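Local atomic coordinates of sugar ABC transporter (Sugar-binding protein) (Bacillus halodurans, PDB entry 4YO7), a protein that binds myo-inositol and probably delivers it to the membrane components of an ABC importer. Residues E159-L164 / D255-G260; R217-W222 / I244-A249. One frame throughout, in Å; residues are numbered along the deposited sequence.

Contact 1: residues E159-L164 / D255-G260. With MG (magnesium ion), chain C.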
loop_
_atom_site.group_PDB
_atom_site.type_symbol
_atom_site.label_atom_id
_atom_site.label_comp_id
_atom_site.label_asym_id
_atom_site.label_seq_id
_atom_site.Cartn_x
_atom_site.Cartn_y
_atom_site.Cartn_z
ATOM N N GLU A 159 14.824 -7.137 -7.375
ATOM C CA GLU A 159 15.875 -6.949 -8.372
ATOM C C GLU A 159 17.081 -6.226 -7.766
ATOM O O GLU A 159 18.232 -6.596 -8.002
ATOM C CB GLU A 159 15.357 -6.150 -9.560
ATOM C CG GLU A 159 14.582 -6.909 -10.599
ATOM C CD GLU A 159 13.942 -5.951 -11.596
ATOM O OE1 GLU A 159 14.411 -4.787 -11.682
ATOM O OE2 GLU A 159 12.970 -6.353 -12.275
ATOM N N GLU A 160 16.818 -5.187 -6.988
ATOM C CA GLU A 160 17.907 -4.383 -6.448
ATOM C C GLU A 160 18.612 -5.161 -5.337
ATOM O O GLU A 160 19.848 -5.165 -5.256
ATOM C CB GLU A 160 17.378 -3.034 -5.945
ATOM C CG GLU A 160 18.452 -2.108 -5.405
ATOM C CD GLU A 160 19.482 -1.677 -6.434
ATOM O OE1 GLU A 160 19.256 -1.816 -7.661
ATOM O OE2 GLU A 160 20.555 -1.205 -6.002
ATOM N N VAL A 161 17.849 -5.861 -4.498
ATOM C CA VAL A 161 18.469 -6.662 -3.440
ATOM C C VAL A 161 19.373 -7.727 -4.058
ATOM O O VAL A 161 20.486 -7.966 -3.584
ATOM C CB VAL A 161 17.395 -7.320 -2.507
ATOM C CG1 VAL A 161 18.028 -8.314 -1.562
ATOM C CG2 VAL A 161 16.648 -6.260 -1.731
ATOM N N ALA A 162 18.902 -8.362 -5.126
ATOM C CA ALA A 162 19.705 -9.364 -5.832
ATOM C C ALA A 162 21.023 -8.762 -6.346
ATOM O O ALA A 162 22.076 -9.387 -6.220
ATOM C CB ALA A 162 18.928 -9.947 -6.982
ATOM N N LYS A 163 20.958 -7.560 -6.908
ATOM C CA LYS A 163 22.179 -6.886 -7.360
ATOM C C LYS A 163 23.137 -6.662 -6.205
ATOM O O LYS A 163 24.341 -6.904 -6.333
ATOM C CB LYS A 163 21.850 -5.559 -8.042
ATOM C CG LYS A 163 21.234 -5.753 -9.401
ATOM C CD LYS A 163 20.770 -4.447 -10.022
ATOM C CE LYS A 163 19.875 -4.698 -11.240
ATOM N NZ LYS A 163 19.208 -3.455 -11.748
ATOM N N LEU A 164 22.611 -6.237 -5.065
ATOM C CA LEU A 164 23.448 -5.959 -3.914
ATOM C C LEU A 164 24.098 -7.226 -3.367
ATOM O O LEU A 164 25.200 -7.179 -2.820
ATOM C CB LEU A 164 22.628 -5.276 -2.835
ATOM C CG LEU A 164 22.112 -3.864 -3.102
ATOM C CD1 LEU A 164 21.075 -3.469 -2.073
ATOM C CD2 LEU A 164 23.243 -2.866 -3.081
ATOM N N ASP A 255 25.438 -6.527 8.790
ATOM C CA ASP A 255 25.592 -7.845 8.168
ATOM C C ASP A 255 24.404 -8.282 7.312
ATOM O O ASP A 255 24.419 -9.363 6.721
ATOM C CB ASP A 255 25.818 -8.901 9.244
ATOM C CG ASP A 255 27.175 -8.779 9.892
ATOM O OD1 ASP A 255 28.134 -9.367 9.351
ATOM O OD2 ASP A 255 27.281 -8.092 10.930
ATOM N N VAL A 256 23.363 -7.461 7.271
ATOM C CA VAL A 256 22.119 -7.851 6.625
ATOM C C VAL A 256 21.619 -6.702 5.756
ATOM O O VAL A 256 21.624 -5.563 6.193
ATOM C CB VAL A 256 21.042 -8.242 7.688
ATOM C CG1 VAL A 256 19.769 -8.634 7.061
ATOM C CG2 VAL A 256 21.531 -9.409 8.508
ATOM N N ILE A 257 21.219 -7.006 4.521
ATOM C CA ILE A 257 20.563 -6.031 3.659
ATOM C C ILE A 257 19.086 -5.963 4.086
ATOM O O ILE A 257 18.467 -6.998 4.299
ATOM C CB ILE A 257 20.709 -6.433 2.163
ATOM C CG1 ILE A 257 22.180 -6.322 1.741
ATOM C CG2 ILE A 257 19.820 -5.572 1.252
ATOM C CD1 ILE A 257 22.448 -6.772 0.329
ATOM N N VAL A 258 18.541 -4.755 4.245
ATOM C CA VAL A 258 17.124 -4.574 4.590
ATOM C C VAL A 258 16.423 -3.800 3.485
ATOM O O VAL A 258 16.919 -2.778 3.006
ATOM C CB VAL A 258 16.952 -3.832 5.937
ATOM C CG1 VAL A 258 15.480 -3.758 6.347
ATOM C CG2 VAL A 258 17.768 -4.531 7.022
ATOM N N ALA A 259 15.256 -4.294 3.110
ATOM C CA ALA A 259 14.443 -3.681 2.063
ATOM C C ALA A 259 12.989 -3.536 2.496
ATOM O O ALA A 259 12.422 -4.428 3.139
ATOM C CB ALA A 259 14.548 -4.501 0.789
ATOM N N GLY A 260 12.380 -2.413 2.085
ATOM C CA GLY A 260 10.960 -2.159 2.282
ATOM C C GLY A 260 10.290 -1.669 1.010
ATOM O O GLY A 260 10.915 -1.648 -0.059
HETATM MG MG MG C . 22.450 -3.486 6.697
HETATM O O HOH W 1 20.867 -2.203 6.238
HETATM O O HOH W 2 23.576 -3.236 4.938
HETATM O O HOH W 3 23.433 -1.669 6.999
#
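I257 packs against L164 and V161 of the helix while the residue just before it, V256, lends its backbone carbonyl to a magnesium ion, so metal ligation and apolar packing sit side by side on consecutive residues. V256 O lies 2.3 Å from the magnesium ion; three waters and the carbonyl of L253 supply further ligands. Across the contact no hydrogen bond is found. The closest approach is made by the delta methyl of I257: CD1 comes 3.5 Å from L164 CB, meeting the root of the leucine rather than its branches. CG1 of I257 is anti to its own carbonyl carbon (chi1 -67°) and chi2 is extended at 176°, which carries CD1 out toward the helix. The other branch, I257 CG2, stands 4.1 Å from L164 CD1, and the two side chains meet at a slant. Further along the strand, V161 CG2 touches A259 CB at 3.7 Å, whereas V161 CG1 approaches I257 CG2 more loosely at 4.3 Å. The axes of the helical segment and of strand 257-259 run antiparallel (172°), 9.8 Å apart at closest. Residues I257 and A259 face helix 150-164, but the intervening V258 points away and packs on helix 237-249. That alternation places strand 257-259 between two helical layers, in the parallel sheet of one lobe, consistent with the two-lobed fold of periplasmic binding proteins. Strand 231-234 flanks it through backbone hydrogen bonds, and D277 OD2 accepts one from V258 N. Alkyl groups thus make nearly all of the helix-strand contact, and the magnesium ion ties the carbonyls of L253 and V256 together just before the strand, using no side chain that meets the helix.

Contact 2: residues R217-W222 / I244-A249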
loop_
_atom_site.group_PDB
_atom_site.type_symbol
_atom_site.label_atom_id
_atom_site.label_comp_id
_atom_site.label_asym_id
_atom_site.label_seq_id
_atom_site.Cartn_x
_atom_site.Cartn_y
_atom_site.Cartn_z
ATOM N N ARG A 217 9.313 -7.960 16.392
ATOM C CA ARG A 217 9.151 -9.215 17.111
ATOM C C ARG A 217 9.511 -10.365 16.206
ATOM O O ARG A 217 10.238 -11.260 16.606
ATOM C CB ARG A 217 7.724 -9.382 17.649
ATOM C CG ARG A 217 7.512 -10.696 18.397
ATOM C CD ARG A 217 6.177 -10.732 19.140
ATOM N NE ARG A 217 5.041 -10.792 18.218
ATOM C CZ ARG A 217 4.451 -11.914 17.805
ATOM N NH1 ARG A 217 4.863 -13.103 18.235
ATOM N NH2 ARG A 217 3.433 -11.845 16.959
ATOM N N LEU A 218 9.054 -10.319 14.959
ATOM C CA LEU A 218 9.355 -11.365 14.021
ATOM C C LEU A 218 10.857 -11.451 13.790
ATOM O O LEU A 218 11.436 -12.535 13.816
ATOM C CB LEU A 218 8.609 -11.137 12.704
ATOM C CG LEU A 218 8.848 -12.143 11.581
ATOM C CD1 LEU A 218 8.627 -13.582 12.084
ATOM C CD2 LEU A 218 7.961 -11.806 10.366
HETATM N N MSE A 219 11.502 -10.308 13.552
HETATM C CA MSE A 219 12.952 -10.303 13.361
HETATM C C MSE A 219 13.677 -10.901 14.572
HETATM O O MSE A 219 14.636 -11.660 14.414
HETATM C CB MSE A 219 13.465 -8.902 13.114
HETATM C CG MSE A 219 14.914 -8.823 12.728
HETATM SE SE MSE A 219 15.186 -9.436 10.916
HETATM C CE MSE A 219 16.244 -10.988 11.294
ATOM N N GLU A 220 13.234 -10.540 15.775
ATOM C CA GLU A 220 13.808 -11.078 17.000
ATOM C C GLU A 220 13.737 -12.604 17.008
ATOM O O GLU A 220 14.725 -13.276 17.347
ATOM C CB GLU A 220 13.087 -10.516 18.226
ATOM C CG GLU A 220 13.486 -9.089 18.596
ATOM C CD GLU A 220 12.603 -8.467 19.686
ATOM O OE1 GLU A 220 11.646 -9.119 20.155
ATOM O OE2 GLU A 220 12.872 -7.317 20.076
ATOM N N ASN A 221 12.573 -13.145 16.658
ATOM C CA ASN A 221 12.377 -14.587 16.633
ATOM C C ASN A 221 13.255 -15.239 15.573
ATOM O O ASN A 221 13.854 -16.293 15.797
ATOM C CB ASN A 221 10.896 -14.909 16.414
ATOM C CG ASN A 221 10.049 -14.545 17.623
ATOM O OD1 ASN A 221 10.580 -14.352 18.718
ATOM N ND2 ASN A 221 8.745 -14.470 17.448
ATOM N N TRP A 222 13.361 -14.597 14.421
ATOM C CA TRP A 222 14.203 -15.112 13.369
ATOM C C TRP A 222 15.667 -15.151 13.786
ATOM O O TRP A 222 16.375 -16.109 13.480
ATOM C CB TRP A 222 14.042 -14.258 12.135
ATOM C CG TRP A 222 12.810 -14.566 11.318
ATOM C CD1 TRP A 222 11.950 -15.635 11.454
ATOM C CD2 TRP A 222 12.331 -13.811 10.204
ATOM N NE1 TRP A 222 10.973 -15.579 10.481
ATOM C CE2 TRP A 222 11.188 -14.467 9.705
ATOM C CE3 TRP A 222 12.760 -12.639 9.582
ATOM C CZ2 TRP A 222 10.481 -13.991 8.608
ATOM C CZ3 TRP A 222 12.058 -12.174 8.503
ATOM C CH2 TRP A 222 10.935 -12.838 8.027
ATOM N N ILE A 244 14.875 -3.490 11.419
ATOM C CA ILE A 244 16.064 -2.686 11.676
ATOM C C ILE A 244 16.268 -2.482 13.175
ATOM O O ILE A 244 17.386 -2.619 13.670
ATOM C CB ILE A 244 15.965 -1.314 10.936
ATOM C CG1 ILE A 244 16.229 -1.527 9.444
ATOM C CG2 ILE A 244 16.936 -0.279 11.524
ATOM C CD1 ILE A 244 15.784 -0.411 8.545
ATOM N N LEU A 245 15.197 -2.164 13.899
ATOM C CA LEU A 245 15.299 -1.997 15.347
ATOM C C LEU A 245 15.828 -3.260 16.008
ATOM O O LEU A 245 16.642 -3.198 16.942
ATOM C CB LEU A 245 13.948 -1.632 15.946
ATOM C CG LEU A 245 13.393 -0.249 15.614
ATOM C CD1 LEU A 245 11.953 -0.120 16.060
ATOM C CD2 LEU A 245 14.246 0.815 16.264
ATOM N N ALA A 246 15.366 -4.415 15.544
ATOM C CA ALA A 246 15.816 -5.662 16.134
ATOM C C ALA A 246 17.269 -5.955 15.771
ATOM O O ALA A 246 18.044 -6.413 16.613
ATOM C CB ALA A 246 14.921 -6.803 15.703
ATOM N N LEU A 247 17.627 -5.720 14.516
ATOM C CA LEU A 247 18.989 -5.966 14.057
ATOM C C LEU A 247 19.937 -5.018 14.791
ATOM O O LEU A 247 20.998 -5.434 15.254
ATOM C CB LEU A 247 19.097 -5.784 12.543
ATOM C CG LEU A 247 18.433 -6.872 11.680
ATOM C CD1 LEU A 247 18.123 -6.342 10.282
ATOM C CD2 LEU A 247 19.346 -8.108 11.670
ATOM N N GLU A 248 19.541 -3.759 14.930
ATOM C CA GLU A 248 20.379 -2.772 15.634
ATOM C C GLU A 248 20.682 -3.212 17.039
ATOM O O GLU A 248 21.794 -3.015 17.538
ATOM C CB GLU A 248 19.697 -1.409 15.712
ATOM C CG GLU A 248 20.018 -0.491 14.580
ATOM C CD GLU A 248 19.335 0.856 14.731
ATOM O OE1 GLU A 248 18.270 0.914 15.387
ATOM O OE2 GLU A 248 19.867 1.849 14.202
ATOM N N ALA A 249 19.677 -3.797 17.680
ATOM C CA ALA A 249 19.769 -4.166 19.084
ATOM C C ALA A 249 20.826 -5.224 19.373
ATOM O O ALA A 249 21.342 -5.282 20.493
ATOM C CB ALA A 249 18.424 -4.648 19.579
#
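The shortest polar bond here, from E248 N to I244 O at 2.7 Å, lies within the helical turn that presents A246 and L247 to M219. Between the two segments themselves there is no hydrogen bond. A246 CB is the focus of the contact: M219, a selenomethionine, sets both CB and CG against it, each at 3.6 Å. CG is anti to the backbone N of M219 (chi1 -172°), and the chain then bends at chi2 (73°), so CB and CG lie against A246, while the bend brings the selenium beside L247. The same M219 CG lies 4.2 Å from L247 CG, a slanting approach to the branch point of the leucine. On the other flank E220 offers aliphatic carbon, with its CG 4.0 Å from A246 CB. The small alanine lets the backbones draw close, as the 5.8 Å between the CA atoms of E220 and A246 attests; the segment axes pass 8.3 Å apart at 42°. Both helices belong to an alpha/beta lobe and lie over one face of its parallel sheet, M219 reaching M174 on strand 169-175 and L247 reaching V258 on strand 257-259. Helix 237-249 is the connection of the beta-alpha-beta crossover from strand 231-234 to its neighbour 257-259. M216, one turn before E220, also touches A246. Within helix 212-224, L218 CG sits over the centre of the W222 ring; W222 also packs on A172 and M174 of strand 169-175. R217 forms a salt bridge with E214, and E248 OE2 one with K275 NZ.

How the contacts relate
The two contacts lie in the same lobe, their centres about 17 Å apart, and work from opposite faces of its parallel sheet: contact 1 joins helix 150-164 to strand 257-259, contact 2 joins two helices over the other face. They meet through that strand, where V258 CG2 is 3.7 Å from L247 CD1. Along the chain, contact 2 is nested inside the loop closed by contact 1. Contact 2 is the more buried; contact 1 is only partly so, with L164 exposed. Both are apolar across the interface, but branched aliphatic chains dominate contact 1, beside a metal-bound carbonyl, whereas contact 2 depends on a small alanine and an unbranched selenomethionine.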